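Local coordinates for protein aldose 1-epimerase (Caenorhabditis elegans, PDB 1LUR) that probably interconverts the alpha and beta anomers of aldose sugars, as a homologue of the galactose mutarotase GalM, at residues Val196-Asp199 with Cys203-Gly206; Arg209-Thr212 with Phe216-Arg219. All blocks are in the same frame, centred on the assembly; numbering follows the deposited sequence.

Contact 1. Residues Val196-Asp199 with Cys203-Gly206; sequences VEVD and CPTG
E197 and T205 meet through both backbone and side chain. The amide N of T205 donates to the carbonyl O of E197 over 3.1 Å, while OG1 of T205 donates to OE2 of E197 at 2.7 Å. The glutamate reaches that hydroxyl because CG stands anti to its backbone N (chi1 176°) and the chain runs on extended; OE2 receives the proton on its anti side, somewhat out of the carboxylate plane. One residue further, the strands pass at V198 and P204, an antiparallel non-hydrogen-bonded pair whose side chains diverge. CG1 of V196 lies 4.0 Å from CB of P204, the closer of two apolar side-chain contacts, the other being V198 with P204.

At the turn end D199 makes two bonds with C203. Its amide N donates to the C203 carbonyl O at 2.9 Å, and the N of C203 returns a nearly straight bond (169°) to OD1 of D199, 3.0 Å away and met from well above the carboxylate plane. OD1 also bonds the hydroxyl of T201, within the turn itself, so the carboxylate joins both the middle and the far end of the reversal. A water bridges the E197 carbonyl O to the N of G206, where the chain turns a corner before strand 207-210. Outside the pair, P204 packs on S308 and A309, and V198 on N239 of strand 238-243. The whole is a beta-hairpin, its turn braced by an aspartate, at the end of strand 194-198 in the large beta-sandwich of the galactose mutarotase fold.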
ATOM      1  N   VAL A 196     -15.611  -0.056  -3.599  1.00 30.73           N
ATOM      2  CA  VAL A 196     -15.577   0.561  -4.913  1.00 28.69           C
ATOM      3  C   VAL A 196     -15.721  -0.486  -6.012  1.00 28.54           C
ATOM      4  O   VAL A 196     -14.900  -1.386  -6.138  1.00 30.19           O
ATOM      5  CB  VAL A 196     -14.253   1.343  -5.105  1.00 29.83           C
ATOM      6  CG1 VAL A 196     -14.184   1.947  -6.502  1.00 29.83           C
ATOM      7  CG2 VAL A 196     -14.155   2.428  -4.055  1.00 28.80           C
ATOM      8  N   GLU A 197     -16.772  -0.357  -6.812  1.00 27.15           N
ATOM      9  CA  GLU A 197     -17.018  -1.294  -7.899  1.00 29.42           C
ATOM     10  C   GLU A 197     -15.971  -1.158  -9.009  1.00 29.60           C
ATOM     11  O   GLU A 197     -15.553  -0.053  -9.350  1.00 30.12           O
ATOM     12  CB  GLU A 197     -18.415  -1.048  -8.465  1.00 30.81           C
ATOM     13  CG  GLU A 197     -18.779  -1.888  -9.668  1.00 33.20           C
ATOM     14  CD  GLU A 197     -20.150  -1.531 -10.182  1.00 34.43           C
ATOM     15  OE1 GLU A 197     -21.142  -1.930  -9.540  1.00 31.79           O
ATOM     16  OE2 GLU A 197     -20.234  -0.825 -11.211  1.00 35.34           O
ATOM     17  N   VAL A 198     -15.545  -2.288  -9.560  1.00 31.21           N
ATOM     18  CA  VAL A 198     -14.552  -2.293 -10.629  1.00 31.85           C
ATOM     19  C   VAL A 198     -15.031  -3.178 -11.767  1.00 33.79           C
ATOM     20  O   VAL A 198     -15.889  -4.041 -11.570  1.00 33.88           O
ATOM     21  CB  VAL A 198     -13.191  -2.830 -10.142  1.00 30.45           C
ATOM     22  CG1 VAL A 198     -12.645  -1.939  -9.046  1.00 30.43           C
ATOM     23  CG2 VAL A 198     -13.342  -4.263  -9.654  1.00 29.22           C
ATOM     24  N   ASP A 199     -14.480  -2.958 -12.958  1.00 34.10           N
ATOM     25  CA  ASP A 199     -14.861  -3.746 -14.124  1.00 35.08           C
ATOM     26  C   ASP A 199     -13.943  -4.951 -14.299  1.00 36.93           C
ATOM     27  O   ASP A 199     -13.210  -5.320 -13.380  1.00 37.06           O
ATOM     28  CB  ASP A 199     -14.849  -2.887 -15.397  1.00 32.19           C
ATOM     29  CG  ASP A 199     -13.495  -2.251 -15.672  1.00 29.93           C
ATOM     30  OD1 ASP A 199     -12.461  -2.848 -15.298  1.00 26.08           O
ATOM     31  OD2 ASP A 199     -13.472  -1.159 -16.284  1.00 27.03           O
ATOM     32  N   CYS A 203     -10.757  -1.821 -13.087  1.00 32.52           N
ATOM     33  CA  CYS A 203     -10.672  -0.368 -13.075  1.00 31.77           C
ATOM     34  C   CYS A 203     -12.018   0.106 -12.554  1.00 30.91           C
ATOM     35  O   CYS A 203     -13.067  -0.376 -12.999  1.00 29.76           O
ATOM     36  CB  CYS A 203     -10.445   0.213 -14.469  1.00 31.64           C
ATOM     37  SG  CYS A 203     -10.382   2.028 -14.432  1.00 33.99           S
ATOM     38  N   PRO A 204     -12.008   1.043 -11.594  1.00 28.00           N
ATOM     39  CA  PRO A 204     -13.256   1.560 -11.030  1.00 28.27           C
ATOM     40  C   PRO A 204     -14.240   2.031 -12.092  1.00 28.49           C
ATOM     41  O   PRO A 204     -13.849   2.576 -13.122  1.00 28.57           O
ATOM     42  CB  PRO A 204     -12.783   2.703 -10.140  1.00 26.00           C
ATOM     43  CG  PRO A 204     -11.444   2.207  -9.659  1.00 25.51           C
ATOM     44  CD  PRO A 204     -10.840   1.643 -10.926  1.00 27.97           C
ATOM     45  N   THR A 205     -15.524   1.824 -11.829  1.00 28.11           N
ATOM     46  CA  THR A 205     -16.566   2.233 -12.760  1.00 27.77           C
ATOM     47  C   THR A 205     -17.170   3.553 -12.292  1.00 27.77           C
ATOM     48  O   THR A 205     -17.892   4.216 -13.035  1.00 28.68           O
ATOM     49  CB  THR A 205     -17.685   1.186 -12.818  1.00 28.55           C
ATOM     50  OG1 THR A 205     -18.232   1.012 -11.505  1.00 27.87           O
ATOM     51  CG2 THR A 205     -17.145  -0.138 -13.313  1.00 27.59           C
ATOM     52  N   GLY A 206     -16.868   3.927 -11.051  1.00 27.88           N
ATOM     53  CA  GLY A 206     -17.392   5.163 -10.495  1.00 27.18           C
ATOM     54  C   GLY A 206     -18.551   4.888  -9.553  1.00 25.96           C
ATOM     55  O   GLY A 206     -19.073   5.795  -8.900  1.00 26.73           O
TER
HETATM   56  O   HOH W   1     -16.221   2.667  -8.817  1.00 22.49           O
HETATM   57  O   HOH W   2     -14.440   1.429 -15.658  1.00 36.11           O

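Contact 2. Residues Arg209-Thr212 with Phe216-Arg219; sequences RSVT and FDFR
R219 reaches back across the loop to V211 and T212. From CB its chain first runs out with CG anti to the carbonyl carbon, then bends at chi3 (-73°), which folds the guanidinium back over its own segment toward D217. NE donates to OD1 of D217 at 2.8 Å, in the guanidinium plane. CZ lies beneath the methyl CG1 of V211, 3.3 Å away, which sits over one face of the group and is offset toward its rim. NH1 forms a salt bridge with D193. NH2 has two acceptors, OD2 of D217 and, across the contact, OG1 of T212 at 3.0 Å, the latter almost in plane.

The aspartate is thus gripped side-on by NE and NH2, and its OD1 also takes the backbone N of R219, making an Asx turn. S210 forms an ST turn on the other segment, its OG accepting from the N of T212 at 3.1 Å. These two turns shape the loop leaving edge strand 207-210 of the mutarotase sandwich. With an alanine in place of R219, the carboxylates of D217 and D193 would probably be left without their charged mate and OG1 of T212 without this donor.

The F216 ring meets F195 of strand 194-198 edge-to-face.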
ATOM      1  N   ARG A 209     -20.687   0.327  -4.019  1.00 31.18           N
ATOM      2  CA  ARG A 209     -21.641  -0.702  -3.650  1.00 34.70           C
ATOM      3  C   ARG A 209     -21.562  -1.063  -2.185  1.00 36.45           C
ATOM      4  O   ARG A 209     -20.481  -1.074  -1.584  1.00 34.28           O
ATOM      5  CB  ARG A 209     -21.416  -1.964  -4.483  1.00 33.98           C
ATOM      6  CG  ARG A 209     -21.911  -1.873  -5.916  1.00 37.56           C
ATOM      7  CD  ARG A 209     -21.744  -3.207  -6.630  1.00 40.75           C
ATOM      8  NE  ARG A 209     -22.409  -4.282  -5.901  1.00 44.88           N
ATOM      9  CZ  ARG A 209     -22.352  -5.566  -6.241  1.00 48.42           C
ATOM     10  NH1 ARG A 209     -21.658  -5.939  -7.307  1.00 51.04           N
ATOM     11  NH2 ARG A 209     -22.984  -6.479  -5.512  1.00 49.28           N
ATOM     12  N   SER A 210     -22.729  -1.349  -1.618  1.00 37.26           N
ATOM     13  CA  SER A 210     -22.827  -1.723  -0.223  1.00 38.23           C
ATOM     14  C   SER A 210     -22.164  -3.079  -0.120  1.00 38.12           C
ATOM     15  O   SER A 210     -22.179  -3.865  -1.069  1.00 37.63           O
ATOM     16  CB  SER A 210     -24.294  -1.835   0.201  1.00 37.70           C
ATOM     17  OG  SER A 210     -24.417  -2.561   1.412  1.00 40.06           O
ATOM     18  N   VAL A 211     -21.575  -3.358   1.030  1.00 39.08           N
ATOM     19  CA  VAL A 211     -20.918  -4.631   1.218  1.00 40.48           C
ATOM     20  C   VAL A 211     -21.929  -5.668   1.712  1.00 41.76           C
ATOM     21  O   VAL A 211     -21.704  -6.870   1.601  1.00 41.04           O
ATOM     22  CB  VAL A 211     -19.781  -4.508   2.242  1.00 41.68           C
ATOM     23  CG1 VAL A 211     -20.340  -4.395   3.654  1.00 38.58           C
ATOM     24  CG2 VAL A 211     -18.871  -5.684   2.109  1.00 41.99           C
ATOM     25  N   THR A 212     -23.045  -5.187   2.251  1.00 43.66           N
ATOM     26  CA  THR A 212     -24.092  -6.069   2.767  1.00 45.67           C
ATOM     27  C   THR A 212     -24.470  -7.174   1.786  1.00 46.48           C
ATOM     28  O   THR A 212     -24.710  -6.918   0.609  1.00 46.27           O
ATOM     29  CB  THR A 212     -25.370  -5.279   3.119  1.00 45.84           C
ATOM     30  OG1 THR A 212     -25.059  -4.277   4.094  1.00 46.30           O
ATOM     31  CG2 THR A 212     -26.438  -6.214   3.684  1.00 46.19           C
ATOM     32  N   PHE A 216     -17.556  -9.306   0.248  1.00 48.52           N
ATOM     33  CA  PHE A 216     -16.580  -8.338   0.739  1.00 47.90           C
ATOM     34  C   PHE A 216     -16.943  -7.840   2.136  1.00 48.23           C
ATOM     35  O   PHE A 216     -16.334  -6.891   2.631  1.00 46.38           O
ATOM     36  CB  PHE A 216     -16.481  -7.127  -0.200  1.00 47.39           C
ATOM     37  CG  PHE A 216     -15.968  -7.452  -1.580  1.00 47.21           C
ATOM     38  CD1 PHE A 216     -14.850  -8.260  -1.755  1.00 47.20           C
ATOM     39  CD2 PHE A 216     -16.592  -6.922  -2.706  1.00 46.57           C
ATOM     40  CE1 PHE A 216     -14.359  -8.536  -3.034  1.00 47.17           C
ATOM     41  CE2 PHE A 216     -16.109  -7.192  -3.985  1.00 46.12           C
ATOM     42  CZ  PHE A 216     -14.991  -7.999  -4.149  1.00 45.41           C
ATOM     43  N   ASP A 217     -17.948  -8.453   2.761  1.00 48.07           N
ATOM     44  CA  ASP A 217     -18.357  -8.038   4.103  1.00 49.07           C
ATOM     45  C   ASP A 217     -17.425  -8.713   5.095  1.00 49.44           C
ATOM     46  O   ASP A 217     -17.527  -9.917   5.329  1.00 50.65           O
ATOM     47  CB  ASP A 217     -19.808  -8.446   4.405  1.00 47.78           C
ATOM     48  CG  ASP A 217     -20.433  -7.621   5.539  1.00 48.58           C
ATOM     49  OD1 ASP A 217     -19.708  -7.235   6.485  1.00 46.36           O
ATOM     50  OD2 ASP A 217     -21.656  -7.365   5.495  1.00 47.03           O
ATOM     51  N   PHE A 218     -16.507  -7.933   5.657  1.00 49.60           N
ATOM     52  CA  PHE A 218     -15.539  -8.431   6.628  1.00 49.37           C
ATOM     53  C   PHE A 218     -15.842  -7.798   7.976  1.00 49.57           C
ATOM     54  O   PHE A 218     -15.027  -7.861   8.895  1.00 50.05           O
ATOM     55  CB  PHE A 218     -14.113  -8.043   6.217  1.00 48.80           C
ATOM     56  CG  PHE A 218     -13.620  -8.733   4.974  1.00 48.28           C
ATOM     57  CD1 PHE A 218     -13.201 -10.058   5.017  1.00 48.19           C
ATOM     58  CD2 PHE A 218     -13.565  -8.053   3.759  1.00 48.68           C
ATOM     59  CE1 PHE A 218     -12.731 -10.698   3.869  1.00 49.32           C
ATOM     60  CE2 PHE A 218     -13.097  -8.683   2.604  1.00 48.57           C
ATOM     61  CZ  PHE A 218     -12.678 -10.008   2.659  1.00 48.42           C
ATOM     62  N   ARG A 219     -17.014  -7.183   8.087  1.00 50.09           N
ATOM     63  CA  ARG A 219     -17.423  -6.530   9.322  1.00 51.44           C
ATOM     64  C   ARG A 219     -17.529  -7.472  10.518  1.00 52.51           C
ATOM     65  O   ARG A 219     -17.469  -7.028  11.663  1.00 52.27           O
ATOM     66  CB  ARG A 219     -18.753  -5.798   9.110  1.00 50.73           C
ATOM     67  CG  ARG A 219     -18.628  -4.567   8.212  1.00 50.31           C
ATOM     68  CD  ARG A 219     -19.973  -3.902   7.938  1.00 48.81           C
ATOM     69  NE  ARG A 219     -20.800  -4.684   7.022  1.00 47.85           N
ATOM     70  CZ  ARG A 219     -21.985  -4.292   6.561  1.00 46.17           C
ATOM     71  NH1 ARG A 219     -22.492  -3.122   6.930  1.00 45.76           N
ATOM     72  NH2 ARG A 219     -22.656  -5.065   5.720  1.00 44.49           N
TER

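How the contacts relate
Contacts 1 and 2 follow one another along the chain, their centres about 15 Å apart, and both reach the seven-stranded sheet, in which strands 194-198 and 207-210 are neighbours. Contact 1 is partly buried and leans on loops and on strand 238-243; contact 2 lies at the surface, beyond the edge strand. The chemistry changes accordingly: backbone hydrogen bonds, reinforced by side-chain oxygens and water, pair the segments in 196-206, whereas a single hydrogen bond and the contacts of a valine join those in 209-219, with ion pairs around the arginine. They meet where OE1 of E197 lies 3.2 Å from CD of R209, a packing contact between the adjacent strands.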